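Long-range contacts in bacteriorhodopsin (PDB 6EYU), which pumps protons inward across the membrane as a xenorhodopsin, probably driven by light absorbed by its bound retinal: residues 19-24 / 58-63; 86-91 / 161-166; 125-130 / 179-184. All coordinates share one frame; numbering follows the deposited sequence.

In the fold
From the N terminus, contact 1 comes first: helix 14-38 turns back into helix 42-63, and the pairing of 19-24 with 58-63 closes this hairpin before the other two contacts begin. Helix 72-93 follows and opens contact 2 at 86-91. Contact 3 opens at 125-130, around the start of helix 128-145, while the loop of contact 2 is still open. Helix 157-183 then closes both, first contact 2 at 161-166 and later contact 3 at 179-184, so the two loops cross. The centres of contacts 2 and 3 lie about 29 Å apart, on opposite sides of the chain's centre. Helix 157-183 is thus tied to helix 72-93 near one end and to helix 128-145 near the other.

Contact 1 (19-24 / 58-63); sequences AYIITA and MYTNFL. With MUN ([(2~{S})-2,3-bis(oxidanyl)propyl] (~{E})-undec-2-enoate), chain U; LFA (eicosane), chain F.
Ile21 touches three residues of 58-63 with one methyl. CD1, carried outward on an extended chain (CD1 anti to CA, chi2 173°), meets Leu63 CD1 tip to tip at 3.8 Å. Thr60 CG2 is also 3.8 Å from Ile21 CD1, and Ile21 CG1 rests 4.0 Å from Tyr59 CB. One residue earlier, Tyr20 comes over a face of the Tyr59 ring: its CE2 stands 4.0 Å above the centre of that ring, the two planes inclined at 35°. Phe62 CE2 covers the opposite face, holding the Tyr59 ring between two aromatics. This is the antiparallel packing of consecutive transmembrane helices in the seven-helix rhodopsin fold, with the axes of the two short helical segments 10.1 Å apart and crossing at -150°. An alanine in place of Ile21 would probably open a gap between Thr60, Leu63 and the bound monoacylglycerol, whose CAF lies 3.7 Å from Ile21 CG2. Further out, hydrogen bonds hold the polar ends of the aromatic pair: Tyr20 OH to Ser55 OG, and Tyr59 OH to Leu205 O on helix 198-230. Thr60 OG1 bonds to Leu57 O and to Gln124 of the second subunit.

Contact 2 (86-91 / 161-166); sequences LALGLT and RAYKIL. With MUN ([(2~{S})-2,3-bis(oxidanyl)propyl] (~{E})-undec-2-enoate), chain M.
Leu88 and Thr91 of helix 72-93 pack on Tyr163 and Leu166 of helix 157-183, a buried antiparallel helix pair of the seven-helix rhodopsin bundle. The axes of the two short helical segments approach to 9.8 Å at 155°. Leu88 does most of the bridging: its CD1 lies 3.7 Å from Leu166 CB, the two leucine side chains sliding past each other in opposite directions, and 3.9 Å from CE1 of Tyr163, whose side chain runs across it at about a right angle. The same tyrosine turns its ring edge to the backbone, with CD1 3.8 Å from Leu88 O and that oxygen near the ring plane. One turn on, Thr91 CG2, anti to the backbone N, meets Leu166 CD1 at 4.0 Å. Thr91 OG1 turns back to Ala87 O at 2.5 Å, reaching it from the face opposite to Thr91 N, and also bonds to Asp220 on helix 198-230. Tyr163 OH is held by Leu144 O. No hydrogen bond spans the two segments: cohesion comes from apolar packing, with perhaps a slight electrostatic gain where Leu88 O faces the ring's C-H edge, while the buried hydroxyls bond within their own segment or outside the pair.

Contact 3 (125-130 / 179-184); sequences GSITPY and TVWYIS. With RET (retinal), chain D.
Tyr130 and Ile127 form the two bumps on one side, and Trp181 and Tyr182 form the surface that receives them. Ile127 fits its tip between the two aromatics: CD1 lies at the edge of the Trp181 indole, in its plane and 3.9 Å from CZ3, and at the same time 3.7 Å from CE2 of Tyr182. CG1 of this isoleucine is anti to the backbone N (chi1 -161°), and chi2 of 69° then sets CD1 in that notch.

The broader bump is the Tyr130 ring. It lies nearly parallel to the six-membered ring of Trp181, the planes 13° apart, but the rings are slid so far that their centroids stand 5.0 Å apart and they barely overlap. Only neighbouring rims meet, closely, with CD2 of Tyr130 3.2 Å from CZ3 of Trp181. Tyr182 crosses the phenol at about a right angle, side chain to side chain, and its CD2 sits 3.7 Å from Tyr130 CZ; the ring planes are oblique. Tyr130 OH lies beside Tyr182 CB and hydrogen-bonds to Pro178 O, which probably helps hold the phenol in place. Tyr182 OH is held by Ser192, and Trp181 NE1 by Tyr74 OH.

Just before this, Gly125 ends helix 101-124 as the C-prime residue of a Schellman motif, with positive phi, and the chain turns there toward Ile127.

Retinal packs against the same two rings, Tyr130 and Trp181. C3 of its ring comes to 3.2 Å from Tyr130 CD2, and its C17 methyl lies over one face of Trp181, 3.7 Å from CG. The aromatic cluster of Tyr130, Trp181 and Tyr182 thus places two residues directly against the cyclohexene end of the chromophore and a third behind them, an aromatic ring-end lining of the kind found in the retinal pocket of microbial rhodopsins.

Contact 1 (19-24 / 58-63)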
loop_
_atom_site.group_PDB
_atom_site.type_symbol
_atom_site.label_atom_id
_atom_site.label_comp_id
_atom_site.label_asym_id
_atom_site.label_seq_id
_atom_site.Cartn_x
_atom_site.Cartn_y
_atom_site.Cartn_z
ATOM N N ALA A 19 -7.632 -6.251 -26.858
ATOM C CA ALA A 19 -6.776 -5.300 -27.557
ATOM C C ALA A 19 -6.093 -4.368 -26.564
ATOM O O ALA A 19 -4.964 -3.929 -26.786
ATOM C CB ALA A 19 -7.590 -4.497 -28.561
ATOM N N TYR A 20 -6.778 -4.077 -25.462
ATOM C CA TYR A 20 -6.234 -3.197 -24.435
ATOM C C TYR A 20 -5.082 -3.875 -23.700
ATOM O O TYR A 20 -4.028 -3.273 -23.495
ATOM C CB TYR A 20 -7.324 -2.797 -23.439
ATOM C CG TYR A 20 -6.839 -1.877 -22.340
ATOM C CD1 TYR A 20 -6.707 -0.512 -22.558
ATOM C CD2 TYR A 20 -6.561 -2.367 -21.070
ATOM C CE1 TYR A 20 -6.296 0.337 -21.547
ATOM C CE2 TYR A 20 -6.169 -1.523 -20.049
ATOM C CZ TYR A 20 -6.033 -0.173 -20.294
ATOM O OH TYR A 20 -5.626 0.668 -19.284
ATOM N N ILE A 21 -5.289 -5.126 -23.300
ATOM C CA ILE A 21 -4.289 -5.846 -22.519
ATOM C C ILE A 21 -3.027 -6.083 -23.344
ATOM O O ILE A 21 -1.913 -5.944 -22.839
ATOM C CB ILE A 21 -4.823 -7.205 -22.026
ATOM C CG1 ILE A 21 -5.927 -6.997 -20.988
ATOM C CG2 ILE A 21 -3.692 -8.027 -21.427
ATOM C CD1 ILE A 21 -6.622 -8.275 -20.573
ATOM N N ILE A 22 -3.206 -6.410 -24.618
ATOM C CA ILE A 22 -2.081 -6.729 -25.489
ATOM C C ILE A 22 -1.234 -5.488 -25.756
ATOM O O ILE A 22 -0.006 -5.543 -25.708
ATOM C CB ILE A 22 -2.556 -7.306 -26.837
ATOM C CG1 ILE A 22 -3.284 -8.633 -26.619
ATOM C CG2 ILE A 22 -1.373 -7.504 -27.773
ATOM C CD1 ILE A 22 -4.147 -9.053 -27.788
ATOM N N THR A 23 -1.899 -4.360 -25.985
ATOM C CA THR A 23 -1.205 -3.102 -26.240
ATOM C C THR A 23 -0.538 -2.585 -24.969
ATOM O O THR A 23 0.480 -1.896 -25.028
ATOM C CB THR A 23 -2.171 -2.024 -26.765
ATOM O OG1 THR A 23 -3.344 -1.984 -25.942
ATOM C CG2 THR A 23 -2.570 -2.316 -28.203
ATOM N N ALA A 24 -1.127 -2.909 -23.823
ATOM C CA ALA A 24 -0.578 -2.494 -22.537
ATOM C C ALA A 24 0.754 -3.190 -22.274
ATOM O O ALA A 24 1.753 -2.542 -21.962
ATOM C CB ALA A 24 -1.563 -2.799 -21.420
ATOM N N MET A 58 -5.066 -6.277 -14.213
ATOM C CA MET A 58 -6.336 -6.178 -13.507
ATOM C C MET A 58 -7.498 -6.459 -14.455
ATOM O O MET A 58 -8.535 -6.977 -14.039
ATOM C CB MET A 58 -6.495 -4.790 -12.883
ATOM C CG MET A 58 -5.594 -4.543 -11.682
ATOM S SD MET A 58 -5.320 -6.026 -10.694
ATOM C CE MET A 58 -6.985 -6.376 -10.136
ATOM N N TYR A 59 -7.281 -6.217 -15.744
ATOM C CA TYR A 59 -8.353 -6.326 -16.729
ATOM C C TYR A 59 -8.550 -7.770 -17.183
ATOM O O TYR A 59 -9.564 -8.101 -17.797
ATOM C CB TYR A 59 -8.063 -5.437 -17.940
ATOM C CG TYR A 59 -8.730 -4.080 -17.876
ATOM C CD1 TYR A 59 -8.432 -3.189 -16.853
ATOM C CD2 TYR A 59 -9.628 -3.678 -18.855
ATOM C CE1 TYR A 59 -8.991 -1.925 -16.823
ATOM C CE2 TYR A 59 -10.188 -2.414 -18.836
ATOM C CZ TYR A 59 -9.863 -1.540 -17.820
ATOM O OH TYR A 59 -10.444 -0.294 -17.777
ATOM N N THR A 60 -7.592 -8.632 -16.857
ATOM C CA THR A 60 -7.738 -10.061 -17.115
ATOM C C THR A 60 -8.876 -10.643 -16.282
ATOM O O THR A 60 -9.295 -11.780 -16.497
ATOM C CB THR A 60 -6.444 -10.832 -16.792
ATOM O OG1 THR A 60 -6.070 -10.601 -15.428
ATOM C CG2 THR A 60 -5.314 -10.391 -17.710
ATOM N N ASN A 61 -9.397 -9.844 -15.356
ATOM C CA ASN A 61 -10.480 -10.290 -14.488
ATOM C C ASN A 61 -11.838 -10.098 -15.157
ATOM O O ASN A 61 -12.857 -10.567 -14.651
ATOM C CB ASN A 61 -10.445 -9.534 -13.159
ATOM C CG ASN A 61 -9.339 -10.019 -12.241
ATOM O OD1 ASN A 61 -9.361 -11.156 -11.772
ATOM N ND2 ASN A 61 -8.389 -9.139 -11.944
ATOM N N PHE A 62 -11.836 -9.481 -16.335
ATOM C CA PHE A 62 -13.027 -9.456 -17.178
ATOM C C PHE A 62 -13.025 -10.620 -18.166
ATOM O O PHE A 62 -14.082 -11.053 -18.624
ATOM C CB PHE A 62 -13.120 -8.129 -17.936
ATOM C CG PHE A 62 -13.211 -6.925 -17.041
ATOM C CD1 PHE A 62 -14.237 -6.808 -16.117
ATOM C CD2 PHE A 62 -12.295 -5.894 -17.152
ATOM C CE1 PHE A 62 -14.319 -5.703 -15.289
ATOM C CE2 PHE A 62 -12.370 -4.788 -16.327
ATOM C CZ PHE A 62 -13.384 -4.693 -15.393
ATOM N N LEU A 63 -11.843 -11.160 -18.443
ATOM C CA LEU A 63 -11.717 -12.303 -19.342
ATOM C C LEU A 63 -11.941 -13.612 -18.592
ATOM O O LEU A 63 -12.127 -14.664 -19.206
ATOM C CB LEU A 63 -10.336 -12.316 -19.999
ATOM C CG LEU A 63 -9.973 -11.076 -20.816
ATOM C CD1 LEU A 63 -8.713 -11.325 -21.629
ATOM C CD2 LEU A 63 -11.128 -10.673 -21.722
HETATM C CAN MUN U . 0.540 -10.335 -24.126
HETATM C CAM MUN U . -0.344 -10.791 -22.964
HETATM C CAK MUN U . -1.381 -11.792 -23.475
HETATM C CAH MUN U . -2.630 -11.039 -23.941
HETATM C CAF MUN U . -3.818 -11.405 -23.047
HETATM C CAC MUN U . -4.272 -12.878 -23.123
HETATM C CAA MUN U . -5.520 -13.242 -22.287
HETATM O OAD MUN U . -5.778 -12.612 -21.263
HETATM O OAB MUN U . -6.038 -14.472 -22.553
HETATM C CAE MUN U . -6.369 -15.109 -21.315
HETATM C CAG MUN U . -7.832 -15.557 -21.339
HETATM O OAJ MUN U . -8.397 -15.276 -22.622
HETATM C CAI MUN U . -7.909 -17.060 -21.064
HETATM O OAL MUN U . -9.212 -17.541 -21.399
HETATM C C7 LFA F . -1.055 -2.949 -31.405
HETATM C C8 LFA F . -1.438 -4.319 -31.960
HETATM C C9 LFA F . -2.356 -5.033 -30.970
HETATM C C10 LFA F . -3.678 -5.379 -31.652
HETATM C C11 LFA F . -4.353 -6.524 -30.900
HETATM C C12 LFA F . -5.755 -6.760 -31.461
HETATM C C13 LFA F . -6.438 -7.868 -30.661
HETATM C C14 LFA F . -7.842 -8.126 -31.206
HETATM C C15 LFA F . -8.470 -9.283 -30.432
HETATM C C16 LFA F . -9.646 -9.865 -31.213
HETATM C C17 LFA F . -10.687 -10.399 -30.229
HETATM C C18 LFA F . -10.937 -11.883 -30.489
HETATM C C19 LFA F . -12.174 -12.328 -29.710
HETATM C C20 LFA F . -11.989 -11.996 -28.231
#

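Contact 2 (86-91 / 161-166)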
loop_
_atom_site.group_PDB
_atom_site.type_symbol
_atom_site.label_atom_id
_atom_site.label_comp_id
_atom_site.label_asym_id
_atom_site.label_seq_id
_atom_site.Cartn_x
_atom_site.Cartn_y
_atom_site.Cartn_z
ATOM N N LEU A 86 2.015 10.582 -10.310
ATOM C CA LEU A 86 3.438 10.580 -9.992
ATOM C C LEU A 86 4.245 11.078 -11.185
ATOM O O LEU A 86 5.123 11.928 -11.042
ATOM C CB LEU A 86 3.900 9.172 -9.607
ATOM C CG LEU A 86 5.341 9.087 -9.102
ATOM C CD1 LEU A 86 5.548 10.026 -7.923
ATOM C CD2 LEU A 86 5.699 7.659 -8.721
ATOM N N ALA A 87 3.930 10.548 -12.362
ATOM C CA ALA A 87 4.611 10.942 -13.589
ATOM C C ALA A 87 4.422 12.433 -13.851
ATOM O O ALA A 87 5.381 13.148 -14.141
ATOM C CB ALA A 87 4.083 10.130 -14.762
ATOM N N LEU A 88 3.168 12.871 -13.847
ATOM C CA LEU A 88 2.846 14.288 -13.978
ATOM C C LEU A 88 3.659 15.112 -12.985
ATOM O O LEU A 88 4.355 16.053 -13.366
ATOM C CB LEU A 88 1.352 14.510 -13.736
ATOM C CG LEU A 88 0.694 15.678 -14.475
ATOM C CD1 LEU A 88 1.458 16.034 -15.740
ATOM C CD2 LEU A 88 -0.754 15.339 -14.798
ATOM N N GLY A 89 3.583 14.736 -11.712
ATOM C CA GLY A 89 4.289 15.452 -10.657
ATOM C C GLY A 89 5.779 15.529 -10.920
ATOM O O GLY A 89 6.388 16.592 -10.792
ATOM N N LEU A 90 6.367 14.400 -11.300
ATOM C CA LEU A 90 7.807 14.314 -11.498
ATOM C C LEU A 90 8.229 15.092 -12.736
ATOM O O LEU A 90 9.259 15.767 -12.738
ATOM C CB LEU A 90 8.233 12.853 -11.629
ATOM C CG LEU A 90 8.155 12.077 -10.316
ATOM C CD1 LEU A 90 8.776 10.696 -10.453
ATOM C CD2 LEU A 90 8.834 12.872 -9.212
ATOM N N THR A 91 7.397 15.038 -13.770
ATOM C CA THR A 91 7.564 15.899 -14.932
ATOM C C THR A 91 7.721 17.353 -14.500
ATOM O O THR A 91 8.668 18.030 -14.901
ATOM C CB THR A 91 6.357 15.792 -15.881
ATOM O OG1 THR A 91 6.115 14.416 -16.200
ATOM C CG2 THR A 91 6.615 16.571 -17.159
ATOM N N ARG A 161 6.141 24.151 -20.603
ATOM C CA ARG A 161 5.130 23.908 -21.625
ATOM C C ARG A 161 4.734 22.436 -21.649
ATOM O O ARG A 161 3.551 22.102 -21.706
ATOM C CB ARG A 161 5.652 24.328 -23.002
ATOM C CG ARG A 161 4.768 25.337 -23.715
ATOM C CD ARG A 161 5.090 25.413 -25.199
ATOM N NE ARG A 161 6.508 25.198 -25.466
ATOM C CZ ARG A 161 7.456 26.102 -25.245
ATOM N NH1 ARG A 161 7.143 27.281 -24.725
ATOM N NH2 ARG A 161 8.724 25.814 -25.506
ATOM N N ALA A 162 5.731 21.560 -21.574
ATOM C CA ALA A 162 5.485 20.124 -21.513
ATOM C C ALA A 162 4.471 19.801 -20.422
ATOM O O ALA A 162 3.464 19.138 -20.674
ATOM C CB ALA A 162 6.787 19.378 -21.261
ATOM N N TYR A 163 4.738 20.277 -19.210
ATOM C CA TYR A 163 3.892 19.966 -18.064
ATOM C C TYR A 163 2.459 20.427 -18.314
ATOM O O TYR A 163 1.510 19.666 -18.121
ATOM C CB TYR A 163 4.438 20.631 -16.799
ATOM C CG TYR A 163 3.484 20.578 -15.627
ATOM C CD1 TYR A 163 3.341 19.414 -14.882
ATOM C CD2 TYR A 163 2.588 21.613 -15.396
ATOM C CE1 TYR A 163 2.367 19.303 -13.908
ATOM C CE2 TYR A 163 1.615 21.513 -14.420
ATOM C CZ TYR A 163 1.512 20.358 -13.676
ATOM O OH TYR A 163 0.562 20.263 -12.686
ATOM N N LYS A 164 2.310 21.669 -18.762
ATOM C CA LYS A 164 0.994 22.287 -18.879
ATOM C C LYS A 164 0.145 21.561 -19.919
ATOM O O LYS A 164 -1.057 21.373 -19.728
ATOM C CB LYS A 164 1.129 23.764 -19.256
ATOM C CG LYS A 164 1.615 24.650 -18.120
ATOM C CD LYS A 164 1.180 26.094 -18.313
ATOM C CE LYS A 164 2.250 26.910 -19.021
ATOM N NZ LYS A 164 3.060 27.720 -18.070
ATOM N N ILE A 165 0.781 21.125 -21.001
ATOM C CA ILE A 165 0.113 20.295 -21.996
ATOM C C ILE A 165 -0.390 19.002 -21.365
ATOM O O ILE A 165 -1.582 18.697 -21.416
ATOM C CB ILE A 165 1.056 19.942 -23.161
ATOM C CG1 ILE A 165 1.209 21.139 -24.101
ATOM C CG2 ILE A 165 0.525 18.739 -23.926
ATOM C CD1 ILE A 165 2.537 21.180 -24.825
ATOM N N LEU A 166 0.517 18.267 -20.729
ATOM C CA LEU A 166 0.170 16.999 -20.097
ATOM C C LEU A 166 -0.909 17.204 -19.040
ATOM O O LEU A 166 -1.888 16.460 -18.987
ATOM C CB LEU A 166 1.409 16.367 -19.459
ATOM C CG LEU A 166 2.373 15.683 -20.429
ATOM C CD1 LEU A 166 3.764 15.587 -19.820
ATOM C CD2 LEU A 166 1.858 14.305 -20.816
HETATM C CAN MUN M . -0.514 3.877 -4.202
HETATM C CAM MUN M . 0.530 3.721 -5.309
HETATM C CAK MUN M . 1.886 4.229 -4.811
HETATM C CAH MUN M . 2.969 3.216 -5.191
HETATM C CAF MUN M . 4.366 3.775 -4.890
HETATM C CAC MUN M . 4.667 5.197 -5.379
HETATM C CAA MUN M . 5.896 5.857 -4.744
HETATM O OAD MUN M . 6.647 5.213 -4.009
HETATM O OAB MUN M . 6.174 7.111 -5.195
HETATM C CAE MUN M . 6.753 7.882 -4.136
HETATM C CAG MUN M . 8.142 8.370 -4.553
HETATM O OAJ MUN M . 8.368 8.053 -5.929
HETATM C CAI MUN M . 8.230 9.886 -4.356
HETATM O OAL MUN M . 9.600 10.294 -4.402
#

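Contact 3 (125-130 / 179-184)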
loop_
_atom_site.group_PDB
_atom_site.type_symbol
_atom_site.label_atom_id
_atom_site.label_comp_id
_atom_site.label_asym_id
_atom_site.label_seq_id
_atom_site.Cartn_x
_atom_site.Cartn_y
_atom_site.Cartn_z
ATOM N N GLY A 125 -23.917 0.432 -2.450
ATOM C CA GLY A 125 -25.084 0.833 -3.226
ATOM C C GLY A 125 -25.539 2.238 -2.882
ATOM O O GLY A 125 -26.731 2.542 -2.917
ATOM N N SER A 126 -24.581 3.100 -2.561
ATOM C CA SER A 126 -24.882 4.462 -2.134
ATOM C C SER A 126 -24.024 5.461 -2.901
ATOM O O SER A 126 -22.842 5.219 -3.144
ATOM C CB SER A 126 -24.633 4.612 -0.631
ATOM O OG SER A 126 -24.937 5.925 -0.194
ATOM N N ILE A 127 -24.612 6.605 -3.240
ATOM C CA ILE A 127 -23.943 7.581 -4.092
ATOM C C ILE A 127 -23.120 8.562 -3.262
ATOM O O ILE A 127 -22.421 9.414 -3.809
ATOM C CB ILE A 127 -24.953 8.378 -4.938
ATOM C CG1 ILE A 127 -24.246 9.036 -6.126
ATOM C CG2 ILE A 127 -25.639 9.436 -4.087
ATOM C CD1 ILE A 127 -23.758 8.053 -7.166
ATOM N N THR A 128 -23.236 8.465 -1.942
ATOM C CA THR A 128 -22.632 9.451 -1.054
ATOM C C THR A 128 -21.128 9.546 -1.293
ATOM O O THR A 128 -20.609 10.627 -1.570
ATOM C CB THR A 128 -22.886 9.116 0.427
ATOM O OG1 THR A 128 -24.277 9.276 0.726
ATOM C CG2 THR A 128 -22.067 10.029 1.328
ATOM N N PRO A 129 -20.423 8.406 -1.209
ATOM C CA PRO A 129 -18.968 8.417 -1.340
ATOM C C PRO A 129 -18.514 8.947 -2.695
ATOM O O PRO A 129 -17.544 9.700 -2.772
ATOM C CB PRO A 129 -18.582 6.938 -1.186
ATOM C CG PRO A 129 -19.762 6.277 -0.555
ATOM C CD PRO A 129 -20.954 7.044 -1.041
ATOM N N TYR A 130 -19.274 8.632 -3.740
ATOM C CA TYR A 130 -19.014 9.177 -5.068
ATOM C C TYR A 130 -18.825 10.689 -4.997
ATOM O O TYR A 130 -17.958 11.246 -5.671
ATOM C CB TYR A 130 -20.164 8.839 -6.019
ATOM C CG TYR A 130 -20.084 9.543 -7.356
ATOM C CD1 TYR A 130 -20.763 10.735 -7.572
ATOM C CD2 TYR A 130 -19.474 8.933 -8.445
ATOM C CE1 TYR A 130 -20.768 11.341 -8.815
ATOM C CE2 TYR A 130 -19.472 9.531 -9.691
ATOM C CZ TYR A 130 -20.116 10.737 -9.870
ATOM O OH TYR A 130 -20.106 11.343 -11.105
ATOM N N THR A 179 -18.059 10.672 -14.947
ATOM C CA THR A 179 -19.211 10.902 -15.811
ATOM C C THR A 179 -19.743 9.587 -16.372
ATOM O O THR A 179 -20.923 9.271 -16.219
ATOM C CB THR A 179 -18.858 11.838 -16.982
ATOM O OG1 THR A 179 -18.272 13.044 -16.476
ATOM C CG2 THR A 179 -20.103 12.180 -17.786
ATOM N N VAL A 180 -18.864 8.812 -17.001
ATOM C CA VAL A 180 -19.250 7.513 -17.546
ATOM C C VAL A 180 -19.724 6.583 -16.434
ATOM O O VAL A 180 -20.731 5.889 -16.580
ATOM C CB VAL A 180 -18.083 6.841 -18.294
ATOM C CG1 VAL A 180 -16.759 7.157 -17.614
ATOM C CG2 VAL A 180 -18.303 5.338 -18.377
ATOM N N TRP A 181 -19.040 6.630 -15.296
ATOM C CA TRP A 181 -19.413 5.820 -14.141
ATOM C C TRP A 181 -20.846 6.123 -13.719
ATOM O O TRP A 181 -21.639 5.211 -13.482
ATOM C CB TRP A 181 -18.458 6.091 -12.976
ATOM C CG TRP A 181 -18.589 5.117 -11.842
ATOM C CD1 TRP A 181 -17.831 4.001 -11.635
ATOM C CD2 TRP A 181 -19.375 5.289 -10.655
ATOM N NE1 TRP A 181 -18.100 3.465 -10.398
ATOM C CE2 TRP A 181 -19.054 4.231 -9.782
ATOM C CE3 TRP A 181 -20.296 6.254 -10.234
ATOM C CZ2 TRP A 181 -19.661 4.080 -8.537
ATOM C CZ3 TRP A 181 -20.907 6.094 -9.004
ATOM C CH2 TRP A 181 -20.583 5.019 -8.167
ATOM N N TYR A 182 -21.206 7.402 -13.749
ATOM C CA TYR A 182 -22.483 7.851 -13.209
ATOM C C TYR A 182 -23.627 7.476 -14.144
ATOM O O TYR A 182 -24.690 7.045 -13.696
ATOM C CB TYR A 182 -22.465 9.364 -12.988
ATOM C CG TYR A 182 -23.633 9.875 -12.174
ATOM C CD1 TYR A 182 -24.821 10.242 -12.791
ATOM C CD2 TYR A 182 -23.604 9.830 -10.786
ATOM C CE1 TYR A 182 -25.928 10.610 -12.049
ATOM C CE2 TYR A 182 -24.706 10.194 -10.036
ATOM C CZ TYR A 182 -25.867 10.576 -10.673
ATOM O OH TYR A 182 -26.961 10.959 -9.931
ATOM N N ILE A 183 -23.403 7.634 -15.445
ATOM C CA ILE A 183 -24.465 7.446 -16.427
ATOM C C ILE A 183 -24.581 5.983 -16.841
ATOM O O ILE A 183 -25.566 5.583 -17.463
ATOM C CB ILE A 183 -24.228 8.302 -17.688
ATOM C CG1 ILE A 183 -22.987 7.819 -18.440
ATOM C CG2 ILE A 183 -24.082 9.769 -17.314
ATOM C CD1 ILE A 183 -22.879 8.369 -19.845
ATOM N N SER A 184 -23.616 5.171 -16.422
ATOM C CA SER A 184 -23.640 3.743 -16.719
ATOM C C SER A 184 -24.821 3.071 -16.028
ATOM O O SER A 184 -25.172 3.417 -14.900
ATOM C CB SER A 184 -22.333 3.082 -16.275
ATOM O OG SER A 184 -22.498 1.683 -16.121
HETATM C C1 RET D . -14.548 7.044 -9.667
HETATM C C2 RET D . -15.430 6.845 -8.430
HETATM C C3 RET D . -16.482 7.947 -8.306
HETATM C C4 RET D . -15.809 9.293 -8.059
HETATM C C5 RET D . -14.617 9.482 -8.998
HETATM C C6 RET D . -14.048 8.493 -9.743
HETATM C C7 RET D . -12.945 8.818 -10.627
HETATM C C8 RET D . -12.320 7.847 -11.350
HETATM C C9 RET D . -11.160 8.186 -12.136
HETATM C C10 RET D . -10.524 7.229 -12.921
HETATM C C11 RET D . -9.434 7.475 -13.785
HETATM C C12 RET D . -8.986 6.287 -14.353
HETATM C C13 RET D . -7.838 6.141 -15.162
HETATM C C14 RET D . -7.484 4.880 -15.661
HETATM C C15 RET D . -6.331 4.571 -16.376
HETATM C C16 RET D . -13.324 6.132 -9.581
HETATM C C17 RET D . -15.343 6.741 -10.938
HETATM C C18 RET D . -14.041 10.893 -9.130
HETATM C C19 RET D . -10.649 9.627 -12.141
HETATM C C20 RET D . -6.995 7.367 -15.517
#